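Local coordinates for glyceraldehyde-3-phosphate dehydrogenase (Sulfolobus solfataricus, PDB 1B7G), which oxidises and phosphorylates D-glyceraldehyde 3-phosphate to 1,3-bisphosphoglycerate in glycolysis, using NADP or NAD as cofactor with a marked preference for NADP, at residues P86-A91 with G109-V114. The protein carries 1 engineered substitution. Numbering follows the deposited sequence.
Sequences PNGVGA and GEKAEV. With SO4 (sulfate ion), chain H.
In the nucleotide-binding Rossmann domain, the connections after neighbouring parallel strands 80-83 and 103-106 meet beside the probable cofactor site, to which G109 belongs by similarity. Segment 86-91 turns into helix 89-99, and in the turn V89 N donates to P86 O at 2.9 Å. At its centre G88 takes phi/psi 90/-25, where a side chain would jam against the preceding carbonyl oxygen. The CA atoms of N87 and G109 lie 4.8 Å apart, those of A91 and V114 5.9 Å. E110, with chi1 and chi2 both m, sends its carboxylate to the amino-terminal end of the helix. OE2 accepts from G90 N at 2.9 Å and, weakly, from G88 N at 2.8 Å, while OE1 accepts a weak bond from A91 N at 3.1 Å. G90 suits its place because a CB would clash with E110 CD. V114, in the 3-10 turn 112-114, points toward the helix and rests its CG2 on A91 CA at 3.8 Å. At the other end, N87 OD1 lies 3.3 Å from G109 CA, so a CB on G109 would clash; a water 2.9 Å from N87 OD1 also reaches G109 N weakly at 3.0 Å. A glutamate distant in sequence thus gathers the amides of G88, G90 and A91 at the start of the helix, where a negative charge suits the positive end of the helix dipole.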
# COMPACT_ATOMS: atom_id res chain seq x y z
N PRO A 86 -8.19 -6.47 20.87
CA PRO A 86 -8.68 -7.66 20.18
C PRO A 86 -10.08 -8.05 20.59
O PRO A 86 -10.57 -7.65 21.66
CB PRO A 86 -7.59 -8.69 20.42
CG PRO A 86 -6.37 -7.93 20.85
CD PRO A 86 -6.89 -6.70 21.57
N ASN A 87 -10.85 -8.79 19.77
CA ASN A 87 -12.21 -9.14 20.19
C ASN A 87 -12.15 -9.78 21.57
O ASN A 87 -11.34 -10.66 21.85
CB ASN A 87 -12.96 -10.10 19.27
CG ASN A 87 -12.92 -9.69 17.81
OD1 ASN A 87 -12.85 -8.51 17.48
ND2 ASN A 87 -12.95 -10.69 16.93
N GLY A 88 -13.08 -9.36 22.44
CA GLY A 88 -13.12 -9.91 23.78
C GLY A 88 -12.28 -9.15 24.79
O GLY A 88 -12.59 -9.17 25.98
N VAL A 89 -11.25 -8.43 24.37
CA VAL A 89 -10.42 -7.67 25.33
C VAL A 89 -11.13 -6.43 25.78
O VAL A 89 -11.02 -5.96 26.92
CB VAL A 89 -9.03 -7.44 24.73
CG1 VAL A 89 -8.13 -6.62 25.64
CG2 VAL A 89 -8.37 -8.79 24.40
N GLY A 90 -12.04 -5.88 24.97
CA GLY A 90 -12.77 -4.68 25.34
C GLY A 90 -13.59 -4.89 26.60
O GLY A 90 -13.65 -4.03 27.46
N ALA A 91 -14.22 -6.04 26.69
CA ALA A 91 -15.01 -6.46 27.82
C ALA A 91 -14.16 -6.62 29.08
O ALA A 91 -14.66 -6.51 30.19
CB ALA A 91 -15.67 -7.81 27.49
N GLY A 109 -16.35 -6.20 17.33
CA GLY A 109 -16.03 -7.55 17.69
C GLY A 109 -16.48 -7.87 19.12
O GLY A 109 -16.51 -9.02 19.53
N GLU A 110 -16.80 -6.82 19.87
CA GLU A 110 -17.30 -6.96 21.22
C GLU A 110 -18.80 -7.29 21.21
O GLU A 110 -19.46 -7.01 20.21
CB GLU A 110 -17.11 -5.63 21.98
CG GLU A 110 -15.62 -5.34 22.20
CD GLU A 110 -14.89 -6.37 23.02
OE1 GLU A 110 -15.45 -6.91 24.01
OE2 GLU A 110 -13.71 -6.65 22.74
N LYS A 111 -19.28 -7.85 22.30
CA LYS A 111 -20.71 -8.10 22.44
C LYS A 111 -21.46 -6.79 22.61
O LYS A 111 -20.93 -5.85 23.23
CB LYS A 111 -20.99 -9.00 23.66
CG LYS A 111 -20.44 -10.40 23.55
CD LYS A 111 -20.76 -11.25 24.77
CE LYS A 111 -19.62 -12.23 25.06
NZ LYS A 111 -19.99 -13.10 26.23
N ALA A 112 -22.71 -6.69 22.15
CA ALA A 112 -23.46 -5.44 22.27
C ALA A 112 -23.59 -4.97 23.71
O ALA A 112 -23.52 -3.75 23.98
CB ALA A 112 -24.85 -5.55 21.63
N GLU A 113 -23.66 -5.92 24.66
CA GLU A 113 -23.75 -5.55 26.06
C GLU A 113 -22.55 -4.81 26.62
O GLU A 113 -22.64 -4.29 27.75
CB GLU A 113 -24.02 -6.81 26.91
CG GLU A 113 -22.70 -7.46 27.35
CD GLU A 113 -22.84 -8.86 27.88
OE1 GLU A 113 -23.99 -9.36 27.97
OE2 GLU A 113 -21.81 -9.49 28.20
N VAL A 114 -21.39 -4.77 25.98
CA VAL A 114 -20.23 -4.05 26.51
C VAL A 114 -20.49 -2.55 26.56
O VAL A 114 -19.90 -1.79 27.32
CB VAL A 114 -18.98 -4.38 25.67
CG1 VAL A 114 -18.99 -3.54 24.39
CG2 VAL A 114 -17.68 -4.14 26.42
S SO4 H . -24.15 -9.98 21.04
O1 SO4 H . -25.21 -10.02 22.13
O2 SO4 H . -22.94 -10.70 21.55
O3 SO4 H . -23.82 -8.58 20.67
O4 SO4 H . -24.72 -10.72 19.86
O HOH W 1 -13.50 -5.82 18.17